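Local atomic coordinates of phenylalanine hydroxylase (Colwellia psychrerythraea, PDB entry 2V27), a protein that probably catalyses the tetrahydrobiopterin- and oxygen-dependent hydroxylation of L-phenylalanine to L-tyrosine at a non-haem iron centre. Residues R160-F164 with T165-G169. Residues are numbered along the deposited sequence; the frame is centred on the assembly and turned at random.
With FE (Fe (III) ion), chain E.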
ATOM      1  N   ARG B 160     -18.315   0.885   0.640  1.00  8.60           N
ATOM      2  CA  ARG B 160     -17.564   0.689  -0.588  1.00  8.62           C
ATOM      3  C   ARG B 160     -18.072   1.711  -1.618  1.00  7.03           C
ATOM      4  O   ARG B 160     -17.286   2.417  -2.310  1.00  7.92           O
ATOM      5  CB  ARG B 160     -17.707  -0.776  -1.086  1.00  9.16           C
ATOM      6  CG  ARG B 160     -17.068  -1.079  -2.422  1.00  8.85           C
ATOM      7  CD  ARG B 160     -17.237  -2.584  -2.741  1.00  9.25           C
ATOM      8  NE  ARG B 160     -16.502  -3.438  -1.805  1.00  8.95           N
ATOM      9  CZ  ARG B 160     -17.051  -4.435  -1.131  1.00 10.59           C
ATOM     10  NH1 ARG B 160     -18.347  -4.754  -1.320  1.00 11.01           N
ATOM     11  NH2 ARG B 160     -16.294  -5.103  -0.260  1.00 10.98           N
ATOM     12  N   LEU B 161     -19.401   1.848  -1.713  1.00  7.39           N
ATOM     13  CA  LEU B 161     -20.017   2.862  -2.551  1.00  8.39           C
ATOM     14  C   LEU B 161     -19.527   4.283  -2.164  1.00  7.07           C
ATOM     15  O   LEU B 161     -19.132   5.083  -3.028  1.00  7.96           O
ATOM     16  CB  LEU B 161     -21.554   2.803  -2.485  1.00  8.45           C
ATOM     17  CG  LEU B 161     -22.307   3.898  -3.272  1.00  8.87           C
ATOM     18  CD1 LEU B 161     -21.953   3.993  -4.803  1.00  9.26           C
ATOM     19  CD2 LEU B 161     -23.850   3.711  -3.080  1.00 11.24           C
ATOM     20  N   TYR B 162     -19.491   4.582  -0.874  1.00  7.68           N
ATOM     21  CA  TYR B 162     -19.089   5.880  -0.353  1.00  8.03           C
ATOM     22  C   TYR B 162     -17.619   6.107  -0.735  1.00  7.59           C
ATOM     23  O   TYR B 162     -17.243   7.201  -1.213  1.00  6.47           O
ATOM     24  CB  TYR B 162     -19.233   5.832   1.170  1.00  9.00           C
ATOM     25  CG  TYR B 162     -19.130   7.176   1.896  1.00  9.48           C
ATOM     26  CD1 TYR B 162     -20.284   7.951   2.099  1.00 10.79           C
ATOM     27  CD2 TYR B 162     -17.914   7.657   2.360  1.00 11.66           C
ATOM     28  CE1 TYR B 162     -20.242   9.177   2.758  1.00 10.95           C
ATOM     29  CE2 TYR B 162     -17.860   8.910   3.060  1.00  9.56           C
ATOM     30  CZ  TYR B 162     -19.061   9.628   3.246  1.00 11.28           C
ATOM     31  OH  TYR B 162     -19.145  10.869   3.885  1.00 13.32           O
ATOM     32  N   TRP B 163     -16.804   5.060  -0.598  1.00  7.49           N
ATOM     33  CA  TRP B 163     -15.375   5.160  -0.859  1.00  6.26           C
ATOM     34  C   TRP B 163     -15.140   5.608  -2.304  1.00  7.55           C
ATOM     35  O   TRP B 163     -14.350   6.509  -2.557  1.00  6.80           O
ATOM     36  CB  TRP B 163     -14.725   3.787  -0.616  1.00  7.77           C
ATOM     37  CG  TRP B 163     -13.238   3.780  -0.848  1.00  8.18           C
ATOM     38  CD1 TRP B 163     -12.549   3.258  -1.949  1.00  9.14           C
ATOM     39  CD2 TRP B 163     -12.240   4.243   0.067  1.00  8.27           C
ATOM     40  NE1 TRP B 163     -11.178   3.410  -1.755  1.00  8.16           N
ATOM     41  CE2 TRP B 163     -10.956   3.990  -0.522  1.00  6.69           C
ATOM     42  CE3 TRP B 163     -12.298   4.869   1.321  1.00  7.05           C
ATOM     43  CZ2 TRP B 163      -9.740   4.364   0.122  1.00  8.91           C
ATOM     44  CZ3 TRP B 163     -11.100   5.217   1.965  1.00  9.20           C
ATOM     45  CH2 TRP B 163      -9.835   4.963   1.363  1.00 11.30           C
ATOM     46  N   PHE B 164     -15.831   4.955  -3.226  1.00  7.57           N
ATOM     47  CA  PHE B 164     -15.617   5.234  -4.618  1.00  7.50           C
ATOM     48  C   PHE B 164     -16.313   6.470  -5.170  1.00  7.30           C
ATOM     49  O   PHE B 164     -16.138   6.789  -6.358  1.00  8.35           O
ATOM     50  CB  PHE B 164     -15.964   3.997  -5.416  1.00  7.76           C
ATOM     51  CG  PHE B 164     -14.905   2.922  -5.289  1.00  7.09           C
ATOM     52  CD1 PHE B 164     -15.174   1.701  -4.628  1.00  8.24           C
ATOM     53  CD2 PHE B 164     -13.609   3.172  -5.809  1.00  7.68           C
ATOM     54  CE1 PHE B 164     -14.173   0.683  -4.533  1.00  8.02           C
ATOM     55  CE2 PHE B 164     -12.603   2.209  -5.730  1.00  7.47           C
ATOM     56  CZ  PHE B 164     -12.883   0.949  -5.103  1.00  7.52           C
ATOM     57  N   THR B 165     -17.104   7.174  -4.334  1.00  7.40           N
ATOM     58  CA  THR B 165     -17.829   8.396  -4.758  1.00  7.32           C
ATOM     59  C   THR B 165     -17.357   9.546  -3.863  1.00  6.93           C
ATOM     60  O   THR B 165     -16.452  10.282  -4.228  1.00  8.30           O
ATOM     61  CB  THR B 165     -19.399   8.201  -4.692  1.00  6.83           C
ATOM     62  OG1 THR B 165     -19.793   7.670  -3.409  1.00  6.44           O
ATOM     63  CG2 THR B 165     -19.806   7.215  -5.793  1.00  7.92           C
ATOM     64  N   ILE B 166     -17.936   9.672  -2.677  1.00  5.68           N
ATOM     65  CA  ILE B 166     -17.592  10.778  -1.787  1.00  7.01           C
ATOM     66  C   ILE B 166     -16.105  10.866  -1.442  1.00  5.24           C
ATOM     67  O   ILE B 166     -15.591  12.002  -1.302  1.00  7.21           O
ATOM     68  CB  ILE B 166     -18.500  10.680  -0.526  1.00  8.07           C
ATOM     69  CG1 ILE B 166     -19.962  11.025  -0.977  1.00 11.43           C
ATOM     70  CG2 ILE B 166     -18.013  11.632   0.633  1.00  5.18           C
ATOM     71  CD1 ILE B 166     -20.998  10.777   0.038  1.00 18.31           C
ATOM     72  N   GLU B 167     -15.424   9.714  -1.239  1.00  5.95           N
ATOM     73  CA  GLU B 167     -14.010   9.809  -0.877  1.00  6.87           C
ATOM     74  C   GLU B 167     -13.076   9.913  -2.112  1.00  5.97           C
ATOM     75  O   GLU B 167     -12.183  10.788  -2.132  1.00  6.60           O
ATOM     76  CB  GLU B 167     -13.572   8.706   0.115  1.00  8.04           C
ATOM     77  CG  GLU B 167     -14.393   8.780   1.388  1.00 10.31           C
ATOM     78  CD  GLU B 167     -14.038  10.020   2.256  1.00 11.37           C
ATOM     79  OE1 GLU B 167     -14.775  10.262   3.236  1.00 13.60           O
ATOM     80  OE2 GLU B 167     -13.028  10.730   2.009  1.00 13.27           O
ATOM     81  N   PHE B 168     -13.236   9.029  -3.099  1.00  7.04           N
ATOM     82  CA  PHE B 168     -12.278   8.945  -4.222  1.00  6.46           C
ATOM     83  C   PHE B 168     -12.862   9.131  -5.616  1.00  7.64           C
ATOM     84  O   PHE B 168     -12.265   8.740  -6.615  1.00  8.49           O
ATOM     85  CB  PHE B 168     -11.447   7.627  -4.102  1.00  6.36           C
ATOM     86  CG  PHE B 168     -10.429   7.718  -3.002  1.00  9.33           C
ATOM     87  CD1 PHE B 168     -10.780   7.417  -1.696  1.00 11.65           C
ATOM     88  CD2 PHE B 168      -9.165   8.259  -3.256  1.00 11.19           C
ATOM     89  CE1 PHE B 168      -9.883   7.630  -0.641  1.00 10.80           C
ATOM     90  CE2 PHE B 168      -8.263   8.468  -2.214  1.00 11.09           C
ATOM     91  CZ  PHE B 168      -8.633   8.143  -0.894  1.00  9.56           C
ATOM     92  N   GLY B 169     -14.031   9.758  -5.683  1.00  7.54           N
ATOM     93  CA  GLY B 169     -14.674   9.988  -6.977  1.00  7.67           C
ATOM     94  C   GLY B 169     -13.937  10.931  -7.907  1.00  7.10           C
ATOM     95  O   GLY B 169     -13.390  11.942  -7.480  1.00  7.78           O
TER
HETATM   96 FE    FE E3008     -13.630  11.918   3.867  1.00 10.69          FE
HETATM   97  O   HOH W   1     -13.483   6.285  -7.399  1.00  8.21           O
HETATM   98  O   HOH W   2     -12.756  10.315   5.191  1.00 21.08           O
HETATM   99  O   HOH W   3     -14.728  12.209   5.627  1.00 13.87           O
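The carboxylate of E167 comes up to the edge of the Y162 ring, near its plane, with OE1 3.4 Å from CE2 of Y162 and the two flat groups turned 46° apart. Both oxygens of E167 chelate the ferric iron, OE1 at 2.1 Å and OE2 at 2.3 Å from FE; with H122 and H127 it forms the two-histidine, one-glutamate facial triad of the family, and two waters complete the coordination. I166 covers a face of the same tyrosine, its CB lying 3.9 Å from the ring centroid almost on the ring normal, a CH-pi contact, while its CD1 presses on CE1. The ring reaches both residues because CG of Y162 is anti to the backbone N (chi1 -168°), which swings it along the helix toward the next turn. Replacing Y162 by alanine removes the ring, and I166 would probably lose the cover on this flank and the E167 carboxylate its neighbour, leaving that iron ligand freer to shift. On another side of the helix, F168 CE1 sits over a face of the W163 indole, 3.3 Å from CH2; the six-membered ring of W163 and the F168 ring are inclined at 38°, and the indole NE1 is hydrogen-bonded to Q221 OE1. The backbone beneath widens into pi-type bonds, E167 N to Y162 O and F168 N to W163 O (2.8 Å), while T165 N reaches Y162 O from the opposite face of its plane. T165 OG1 donates to L161 O, 2.7 Å away, from above that carbonyl plane, and also bonds to Y139 OH. Water 1 donates to both F164 O and F168 O, joining the last turn to the residue that leaves the helix. Helix 152-167 thus delivers its glutamate to the iron from its last turn, with helix 134-147 packed on L161 and I166, helix 207-211 against L161 and F164, and F168 and G169 leading into strand 170-173.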